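Local coordinates for protein FdxN element excision controlling factor XisI (Anabaena variabilis ATCC 29413, PDB 2NVM) that probably controls excision of the fdxN element, acting with XisF and XisH in the site-specific recombination that rearranges nitrogen-fixation genes in cyanobacteria, at residues Leu5-Tyr8 against Arg9-Gln13; Asp88-Asn91 against Leu92-Asp96. All coordinates share one frame; numbering follows the deposited sequence.

Interaction 1 of 2, residues Leu5-Tyr8 against Arg9-Gln13; sequences LTHY and RHTIQ
Thr11 grips the carbonyl oxygen of His7 twice: Thr11 N lies 2.9 Å from His7 O, and Thr11 OG1 donates to the same oxygen at 2.7 Å. The two donors come from opposite faces of the carbonyl plane, the hydroxyl from well above it (41° out). OG1 can turn back along the helix because it sits beside its own backbone N, chi1 -60°. The Thr11 hydroxyl also lies over one face of the His7 ring, offset toward the rim, with OG1 3.5 Å from His7 CE1. Since the ring's NE2 is bonded to Ala101 O, an alanine here would probably leave that carbonyl without its donor and uncover one side of the Thr11 hydroxyl. The His7-Thr11 pair is an i to i+4 contact within helix 4-23, whose regular i to i+4 backbone bonds include Arg9 N to Leu5 O (2.8 Å) and Ile12 N to Tyr8 O. Alongside these bonds, the extended Arg9 chain crosses Leu5 obliquely, bringing its guanidinium NH1 to 3.5 Å from Leu5 CB, while Arg9 NE forms a salt bridge with Asp54. Buried Tyr8 and Ile12 both pack on Ile83 of strand 82-87, and Tyr8 OH is hydrogen-bonded to Asp107.

Interaction 2 of 2, residues Asp88-Asn91 against Leu92-Asp96; sequences DSTN and LAIVD
Asp88 reaches across to Leu92 with one carboxylate oxygen while the other holds Thr90, so a single side chain ties together the turn that leads into helix 93-100. Leu92 N meets the syn lone pair of Asp88 OD2 at 2.8 Å, with an N-H...O angle of 151°. Asp88 OD1 takes two donors: Thr90 OG1 on its syn lone pair at 2.7 Å, and Thr90 N from above the carboxylate plane, which closes an Asx turn. With both oxygens engaged, the carboxylate is fixed in rotation. Thr90 OG1, donating to Asp88, in turn accepts from Ile94 N at 3.3 Å. Its torsion places it between the backbone N and the carbonyl carbon (chi1 70°), the side from which it can serve both partners.

The tight part lies beside this relay, where Thr90 CG2 is 3.6 Å from Ile94 CG2 and the two side chains cross nearly at right angles. Ile94 CD1 lies 3.6 Å from Asp88 OD1. The solvent side is looser: the type I' turn from Thr90 to Ala93 is closed by a weak bond from Ala93 N to Thr90 O, 3.3 Å long, and exposed Asn91 points its CB away from residues 92-96, though that CB still touches Leu92.

Inward, Ile94 packs against Ile15 and Tyr19 of helix 4-23, Leu74 and Leu76 of strand 67-79, and Ile85 of strand 82-87.

Overall arrangement
Interactions 1 and 2 are successive local contacts in one chain, the first within the N-terminal helix and the second where strand 82-87 gives way to helix 93-100. Their centres are about 17 Å apart and their nearest atoms about 7 Å, so they do not touch. They meet through shared surroundings instead: Leu76 of strand 67-79 is touched by Ile12 of interaction 1 and by Ile94 of interaction 2, and helix 4-23, which carries interaction 1, also offers Ile15 and Tyr19 to interaction 2. The pair illustrates how a hydroxyl can serve a helix in two ways, as donor to a carbonyl within it or as acceptor at its start.

Interaction 1 of 2, residues Leu5-Tyr8 against Arg9-Gln13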
loop_
_atom_site.group_PDB
_atom_site.type_symbol
_atom_site.label_atom_id
_atom_site.label_comp_id
_atom_site.label_asym_id
_atom_site.label_seq_id
_atom_site.Cartn_x
_atom_site.Cartn_y
_atom_site.Cartn_z
ATOM N N LEU B 5 2.439 -11.798 17.830
ATOM C CA LEU B 5 2.729 -10.893 16.706
ATOM C C LEU B 5 3.551 -11.513 15.559
ATOM O O LEU B 5 3.181 -11.349 14.398
ATOM C CB LEU B 5 3.369 -9.572 17.194
ATOM C CG LEU B 5 2.438 -8.428 17.633
ATOM C CD1 LEU B 5 1.874 -7.679 16.396
ATOM C CD2 LEU B 5 1.314 -8.878 18.581
ATOM N N THR B 6 4.642 -12.206 15.887
ATOM C CA THR B 6 5.503 -12.882 14.876
ATOM C C THR B 6 4.729 -13.949 14.075
ATOM O O THR B 6 4.905 -14.068 12.857
ATOM C CB THR B 6 6.786 -13.498 15.499
ATOM O OG1 THR B 6 6.431 -14.190 16.693
ATOM C CG2 THR B 6 7.778 -12.424 15.871
ATOM N N HIS B 7 3.880 -14.704 14.774
ATOM C CA HIS B 7 2.995 -15.703 14.154
ATOM C C HIS B 7 1.998 -15.021 13.191
ATOM O O HIS B 7 1.813 -15.477 12.062
ATOM C CB HIS B 7 2.262 -16.525 15.231
ATOM C CG HIS B 7 1.166 -17.382 14.690
ATOM N ND1 HIS B 7 1.405 -18.430 13.828
ATOM C CD2 HIS B 7 -0.171 -17.334 14.871
ATOM C CE1 HIS B 7 0.258 -18.990 13.500
ATOM N NE2 HIS B 7 -0.715 -18.344 14.120
ATOM N N TYR B 8 1.381 -13.941 13.666
ATOM C CA TYR B 8 0.431 -13.125 12.884
ATOM C C TYR B 8 1.086 -12.515 11.645
ATOM O O TYR B 8 0.464 -12.495 10.585
ATOM C CB TYR B 8 -0.198 -12.024 13.764
ATOM C CG TYR B 8 -1.294 -12.454 14.724
ATOM C CD1 TYR B 8 -1.396 -13.780 15.222
ATOM C CD2 TYR B 8 -2.183 -11.491 15.252
ATOM C CE1 TYR B 8 -2.393 -14.143 16.139
ATOM C CE2 TYR B 8 -3.193 -11.859 16.188
ATOM C CZ TYR B 8 -3.281 -13.187 16.618
ATOM O OH TYR B 8 -4.231 -13.587 17.527
ATOM N N ARG B 9 2.323 -12.017 11.792
ATOM C CA ARG B 9 3.110 -11.456 10.670
ATOM C C ARG B 9 3.356 -12.512 9.596
ATOM O O ARG B 9 3.047 -12.283 8.436
ATOM C CB ARG B 9 4.464 -10.883 11.131
ATOM C CG ARG B 9 4.382 -9.556 11.854
ATOM C CD ARG B 9 5.777 -9.057 12.151
ATOM N NE ARG B 9 5.795 -7.705 12.718
ATOM C CZ ARG B 9 5.776 -7.372 14.017
ATOM N NH1 ARG B 9 5.763 -8.278 15.002
ATOM N NH2 ARG B 9 5.802 -6.072 14.341
ATOM N N HIS B 10 3.894 -13.659 10.020
ATOM C CA HIS B 10 4.171 -14.819 9.143
ATOM C C HIS B 10 2.908 -15.286 8.417
ATOM O O HIS B 10 2.943 -15.487 7.199
ATOM C CB HIS B 10 4.787 -15.971 9.966
ATOM C CG HIS B 10 5.007 -17.247 9.200
ATOM N ND1 HIS B 10 6.092 -17.446 8.369
ATOM C CD2 HIS B 10 4.307 -18.410 9.187
ATOM C CE1 HIS B 10 6.035 -18.665 7.856
ATOM N NE2 HIS B 10 4.966 -19.272 8.339
ATOM N N THR B 11 1.808 -15.402 9.170
ATOM C CA THR B 11 0.512 -15.850 8.650
ATOM C C THR B 11 -0.012 -14.939 7.541
ATOM O O THR B 11 -0.263 -15.406 6.432
ATOM C CB THR B 11 -0.563 -15.965 9.791
ATOM O OG1 THR B 11 -0.116 -16.903 10.768
ATOM C CG2 THR B 11 -1.926 -16.446 9.272
ATOM N N ILE B 12 -0.094 -13.645 7.819
ATOM C CA ILE B 12 -0.660 -12.702 6.846
ATOM C C ILE B 12 0.296 -12.484 5.637
ATOM O O ILE B 12 -0.192 -12.271 4.531
ATOM C CB ILE B 12 -1.375 -11.423 7.518
ATOM C CG1 ILE B 12 -0.519 -10.188 7.558
ATOM C CG2 ILE B 12 -2.092 -11.764 8.827
ATOM C CD1 ILE B 12 -0.525 -9.516 6.207
ATOM N N GLN B 13 1.616 -12.587 5.829
ATOM C CA GLN B 13 2.576 -12.504 4.705
ATOM C C GLN B 13 2.459 -13.727 3.784
ATOM O O GLN B 13 2.497 -13.582 2.561
ATOM C CB GLN B 13 4.011 -12.316 5.190
ATOM C CG GLN B 13 4.209 -10.926 5.774
ATOM C CD GLN B 13 5.568 -10.742 6.387
ATOM O OE1 GLN B 13 5.695 -10.580 7.611
ATOM N NE2 GLN B 13 6.608 -10.811 5.548
#

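Interaction 2 of 2, residues Asp88-Asn91 against Leu92-Asp96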
loop_
_atom_site.group_PDB
_atom_site.type_symbol
_atom_site.label_atom_id
_atom_site.label_comp_id
_atom_site.label_asym_id
_atom_site.label_seq_id
_atom_site.Cartn_x
_atom_site.Cartn_y
_atom_site.Cartn_z
ATOM N N ASP B 88 -10.456 -6.495 0.644
ATOM C CA ASP B 88 -10.446 -7.906 0.341
ATOM C C ASP B 88 -11.069 -8.174 -1.025
ATOM O O ASP B 88 -12.161 -7.673 -1.303
ATOM C CB ASP B 88 -11.280 -8.638 1.425
ATOM C CG ASP B 88 -11.326 -10.174 1.236
ATOM O OD1 ASP B 88 -10.315 -10.760 0.804
ATOM O OD2 ASP B 88 -12.372 -10.786 1.536
ATOM N N SER B 89 -10.396 -9.020 -1.810
ATOM C CA SER B 89 -10.802 -9.483 -3.154
ATOM C C SER B 89 -11.205 -10.986 -3.231
ATOM O O SER B 89 -11.561 -11.468 -4.308
ATOM C CB SER B 89 -9.594 -9.325 -4.081
ATOM O OG SER B 89 -8.494 -10.091 -3.573
ATOM N N THR B 90 -11.133 -11.701 -2.105
ATOM C CA THR B 90 -11.376 -13.156 -2.015
ATOM C C THR B 90 -12.745 -13.598 -1.498
ATOM O O THR B 90 -12.970 -14.814 -1.411
ATOM C CB THR B 90 -10.296 -13.790 -1.074
ATOM O OG1 THR B 90 -10.526 -13.387 0.289
ATOM C CG2 THR B 90 -8.890 -13.380 -1.502
ATOM N N ASN B 91 -13.638 -12.632 -1.196
ATOM C CA ASN B 91 -14.982 -12.884 -0.637
ATOM C C ASN B 91 -14.841 -13.645 0.710
ATOM O O ASN B 91 -15.555 -14.620 0.990
ATOM C CB ASN B 91 -15.889 -13.604 -1.668
ATOM C CG ASN B 91 -17.396 -13.498 -1.345
ATOM O OD1 ASN B 91 -17.872 -12.496 -0.804
ATOM N ND2 ASN B 91 -18.152 -14.525 -1.729
ATOM N N LEU B 92 -13.885 -13.167 1.525
ATOM C CA LEU B 92 -13.524 -13.706 2.842
ATOM C C LEU B 92 -12.827 -15.078 2.864
ATOM O O LEU B 92 -12.690 -15.660 3.932
ATOM C CB LEU B 92 -14.705 -13.598 3.854
ATOM C CG LEU B 92 -15.185 -12.169 4.163
ATOM C CD1 LEU B 92 -16.361 -12.246 5.122
ATOM C CD2 LEU B 92 -14.068 -11.272 4.739
ATOM N N ALA B 93 -12.320 -15.558 1.715
ATOM C CA ALA B 93 -11.540 -16.821 1.659
ATOM C C ALA B 93 -10.271 -16.720 2.533
ATOM O O ALA B 93 -9.872 -17.712 3.127
ATOM C CB ALA B 93 -11.169 -17.205 0.222
ATOM N N ILE B 94 -9.682 -15.517 2.626
ATOM C CA ILE B 94 -8.499 -15.260 3.474
ATOM C C ILE B 94 -8.776 -15.410 4.986
ATOM O O ILE B 94 -7.848 -15.686 5.730
ATOM C CB ILE B 94 -7.808 -13.869 3.196
ATOM C CG1 ILE B 94 -8.673 -12.666 3.600
ATOM C CG2 ILE B 94 -7.373 -13.744 1.715
ATOM C CD1 ILE B 94 -7.917 -11.342 3.397
ATOM N N VAL B 95 -10.021 -15.177 5.425
ATOM C CA VAL B 95 -10.416 -15.350 6.840
ATOM C C VAL B 95 -10.305 -16.820 7.258
ATOM O O VAL B 95 -9.823 -17.095 8.353
ATOM C CB VAL B 95 -11.826 -14.773 7.155
ATOM C CG1 VAL B 95 -12.365 -15.274 8.495
ATOM C CG2 VAL B 95 -11.785 -13.256 7.111
ATOM N N ASP B 96 -10.744 -17.731 6.381
ATOM C CA ASP B 96 -10.640 -19.176 6.602
ATOM C C ASP B 96 -9.185 -19.583 6.827
ATOM O O ASP B 96 -8.897 -20.352 7.741
ATOM C CB ASP B 96 -11.225 -19.981 5.424
ATOM C CG ASP B 96 -12.745 -19.852 5.310
ATOM O OD1 ASP B 96 -13.447 -20.070 6.326
ATOM O OD2 ASP B 96 -13.234 -19.578 4.188
#